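Local coordinates for gene activator AphA (Vibrio cholerae, PDB 1YG2), which activates virulence gene expression in the cholera bacterium, probably by binding DNA as a winged helix transcription factor of the PadR-like family, at residues A[98-103]-A[109-114]. Residues are numbered along the deposited sequence; the frame is centred on the assembly and turned at random.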
ATOM      1  N   ALA A  98       8.301  -9.852  -2.865  1.00 29.51           N
ATOM      2  CA  ALA A  98       9.412  -9.973  -3.795  1.00 31.20           C
ATOM      3  C   ALA A  98      10.652 -10.535  -3.085  1.00 31.67           C
ATOM      4  O   ALA A  98      11.329 -11.398  -3.617  1.00 33.21           O
ATOM      5  CB  ALA A  98       9.721  -8.612  -4.405  1.00 32.85           C
ATOM      6  N   LYS A  99      10.939 -10.051  -1.881  1.00 34.10           N
ATOM      7  CA  LYS A  99      12.088 -10.543  -1.130  1.00 35.35           C
ATOM      8  C   LYS A  99      11.837 -11.990  -0.701  1.00 35.51           C
ATOM      9  O   LYS A  99      12.737 -12.825  -0.738  1.00 36.65           O
ATOM     10  CB  LYS A  99      12.327  -9.687   0.118  1.00 38.67           C
ATOM     11  CG  LYS A  99      12.769  -8.248  -0.140  1.00 42.60           C
ATOM     12  CD  LYS A  99      14.205  -8.154  -0.599  1.00 44.81           C
ATOM     13  CE  LYS A  99      14.657  -6.688  -0.757  1.00 45.43           C
ATOM     14  NZ  LYS A  99      14.881  -5.989   0.545  1.00 45.47           N
ATOM     15  N   LEU A 100      10.612 -12.283  -0.283  1.00 34.41           N
ATOM     16  CA  LEU A 100      10.264 -13.631   0.156  1.00 33.68           C
ATOM     17  C   LEU A 100      10.595 -14.634  -0.942  1.00 34.21           C
ATOM     18  O   LEU A 100      11.229 -15.653  -0.692  1.00 33.84           O
ATOM     19  CB  LEU A 100       8.772 -13.718   0.477  1.00 32.55           C
ATOM     20  CG  LEU A 100       8.261 -14.564   1.650  1.00 37.29           C
ATOM     21  CD1 LEU A 100       6.967 -15.205   1.207  1.00 34.22           C
ATOM     22  CD2 LEU A 100       9.260 -15.632   2.091  1.00 37.57           C
ATOM     23  N   MET A 101      10.174 -14.347  -2.166  1.00 33.74           N
ATOM     24  CA  MET A 101      10.448 -15.271  -3.255  1.00 36.22           C
ATOM     25  C   MET A 101      11.935 -15.503  -3.478  1.00 37.38           C
ATOM     26  O   MET A 101      12.339 -16.572  -3.917  1.00 40.85           O
ATOM     27  CB  MET A 101       9.805 -14.781  -4.554  1.00 34.40           C
ATOM     28  CG  MET A 101       8.279 -14.822  -4.548  1.00 37.01           C
ATOM     29  SD  MET A 101       7.582 -16.406  -3.969  1.00 36.57           S
ATOM     30  CE  MET A 101       8.442 -17.571  -4.992  1.00 33.56           C
ATOM     31  N   ALA A 102      12.753 -14.504  -3.183  1.00 38.66           N
ATOM     32  CA  ALA A 102      14.187 -14.650  -3.377  1.00 38.86           C
ATOM     33  C   ALA A 102      14.780 -15.511  -2.276  1.00 40.81           C
ATOM     34  O   ALA A 102      15.959 -15.852  -2.321  1.00 38.92           O
ATOM     35  CB  ALA A 102      14.863 -13.275  -3.395  1.00 38.56           C
ATOM     36  N   CYS A 103      13.973 -15.866  -1.281  1.00 42.89           N
ATOM     37  CA  CYS A 103      14.495 -16.701  -0.209  1.00 47.11           C
ATOM     38  C   CYS A 103      14.791 -18.114  -0.691  1.00 50.43           C
ATOM     39  O   CYS A 103      15.463 -18.878  -0.003  1.00 51.44           O
ATOM     40  CB  CYS A 103      13.532 -16.740   0.969  1.00 42.72           C
ATOM     41  SG  CYS A 103      13.621 -15.236   1.946  1.00 44.13           S
ATOM     42  N   GLU A 109      18.216 -15.669   6.250  1.00 72.95           N
ATOM     43  CA  GLU A 109      18.610 -15.034   7.507  1.00 74.04           C
ATOM     44  C   GLU A 109      18.332 -13.532   7.568  1.00 72.31           C
ATOM     45  O   GLU A 109      17.557 -13.076   8.407  1.00 71.91           O
ATOM     46  CB  GLU A 109      20.099 -15.280   7.761  1.00 77.39           C
ATOM     47  CG  GLU A 109      20.689 -16.393   6.900  1.00 82.45           C
ATOM     48  CD  GLU A 109      22.204 -16.318   6.797  1.00 84.35           C
ATOM     49  OE1 GLU A 109      22.724 -15.294   6.299  1.00 86.08           O
ATOM     50  OE2 GLU A 109      22.874 -17.287   7.215  1.00 86.67           O
ATOM     51  N   PRO A 110      18.966 -12.743   6.681  1.00 70.90           N
ATOM     52  CA  PRO A 110      18.766 -11.290   6.664  1.00 68.84           C
ATOM     53  C   PRO A 110      17.298 -10.904   6.570  1.00 67.02           C
ATOM     54  O   PRO A 110      16.837 -10.014   7.277  1.00 67.67           O
ATOM     55  CB  PRO A 110      19.539 -10.843   5.422  1.00 69.37           C
ATOM     56  CG  PRO A 110      20.606 -11.862   5.300  1.00 70.64           C
ATOM     57  CD  PRO A 110      19.867 -13.146   5.587  1.00 71.02           C
ATOM     58  N   TYR A 111      16.570 -11.578   5.689  1.00 64.85           N
ATOM     59  CA  TYR A 111      15.161 -11.282   5.497  1.00 63.85           C
ATOM     60  C   TYR A 111      14.343 -11.541   6.756  1.00 64.08           C
ATOM     61  O   TYR A 111      13.596 -10.675   7.210  1.00 62.79           O
ATOM     62  CB  TYR A 111      14.589 -12.113   4.346  1.00 61.01           C
ATOM     63  CG  TYR A 111      13.171 -11.725   4.002  1.00 58.62           C
ATOM     64  CD1 TYR A 111      12.866 -10.421   3.620  1.00 57.65           C
ATOM     65  CD2 TYR A 111      12.128 -12.644   4.097  1.00 56.64           C
ATOM     66  CE1 TYR A 111      11.562 -10.038   3.343  1.00 57.85           C
ATOM     67  CE2 TYR A 111      10.819 -12.273   3.821  1.00 56.72           C
ATOM     68  CZ  TYR A 111      10.543 -10.968   3.445  1.00 56.33           C
ATOM     69  OH  TYR A 111       9.254 -10.586   3.169  1.00 55.13           O
ATOM     70  N   ARG A 112      14.495 -12.740   7.306  1.00 64.96           N
ATOM     71  CA  ARG A 112      13.777 -13.146   8.505  1.00 66.43           C
ATOM     72  C   ARG A 112      13.922 -12.144   9.640  1.00 66.54           C
ATOM     73  O   ARG A 112      12.974 -11.895  10.380  1.00 66.62           O
ATOM     74  CB  ARG A 112      14.277 -14.511   8.969  1.00 68.96           C
ATOM     75  CG  ARG A 112      13.431 -15.134  10.048  1.00 73.15           C
ATOM     76  CD  ARG A 112      13.824 -16.583  10.296  1.00 77.75           C
ATOM     77  NE  ARG A 112      12.806 -17.276  11.080  1.00 81.02           N
ATOM     78  CZ  ARG A 112      12.432 -16.915  12.304  1.00 82.99           C
ATOM     79  NH1 ARG A 112      12.999 -15.868  12.894  1.00 83.69           N
ATOM     80  NH2 ARG A 112      11.474 -17.585  12.931  1.00 83.30           N
ATOM     81  N   LEU A 113      15.111 -11.568   9.771  1.00 66.58           N
ATOM     82  CA  LEU A 113      15.374 -10.603  10.825  1.00 66.91           C
ATOM     83  C   LEU A 113      14.746  -9.253  10.508  1.00 66.64           C
ATOM     84  O   LEU A 113      14.238  -8.570  11.396  1.00 65.18           O
ATOM     85  CB  LEU A 113      16.882 -10.446  11.020  1.00 69.04           C
ATOM     86  CG  LEU A 113      17.625 -11.741  11.354  1.00 69.84           C
ATOM     87  CD1 LEU A 113      19.119 -11.456  11.422  1.00 72.03           C
ATOM     88  CD2 LEU A 113      17.121 -12.316  12.676  1.00 69.86           C
ATOM     89  N   GLN A 114      14.781  -8.869   9.239  1.00 66.53           N
ATOM     90  CA  GLN A 114      14.195  -7.601   8.829  1.00 67.45           C
ATOM     91  C   GLN A 114      12.672  -7.670   8.937  1.00 65.61           C
ATOM     92  O   GLN A 114      12.009  -6.668   9.190  1.00 65.46           O
ATOM     93  CB  GLN A 114      14.612  -7.266   7.395  1.00 70.41           C
ATOM     94  CG  GLN A 114      16.105  -6.974   7.245  1.00 76.08           C
ATOM     95  CD  GLN A 114      16.539  -6.785   5.797  1.00 78.61           C
ATOM     96  OE1 GLN A 114      15.997  -5.947   5.071  1.00 79.65           O
ATOM     97  NE2 GLN A 114      17.531  -7.564   5.374  1.00 80.67           N
TER
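Y111 reaches from helix 108-136 to helix 95-101 and lies against K99, L100 and C103, which meet it at different points along the ring. Its CG is anti to the backbone N (chi1 -173°); with CB already directed at helix 95-101, this torsion extends the ring toward K99 and L100. At the base, CB is 4.1 Å from SG of C103. One side of the ring then runs past the same sulfur, with CD2 3.7 Å from C103 SG; the sulfur stands oblique to the ring, 51° off its normal, in a Cys sulfur-aromatic contact. Cysteine suits this place, being small and polarisable beside the root of an aromatic ring. On the other side CD1 and CE1 meet the lysine stem, CE1 coming within 3.3 Å of K99 CB. Further out, CE2 touches L100, 3.9 Å from its CA and 4.1 Å from its CG. K99 C and L100 N lie over one face, the nitrogen offset toward the rim, so the ring rests against the peptide backbone there, and tyrosine can finish this apolar reach with a hydroxyl, whose OH makes a weak hydrogen bond to F96 O. K99 serves two surfaces: its CB, and more loosely its CG, lie against the ring, while bends at chi2 and chi4 lead the amine away to Q85 O of the second subunit, where it also makes a cation-pi contact with W82 of that subunit. L100 brings its branched apolar end, CG and CD2, beside CE2, farther out than C103 on the same side of the ring. Through Y111, helix 95-101 packs against the beginning of helix 108-136, a short connection joining the two, and F83 of the second subunit packs on Y111, placing this helix pair at the interface between the subunits.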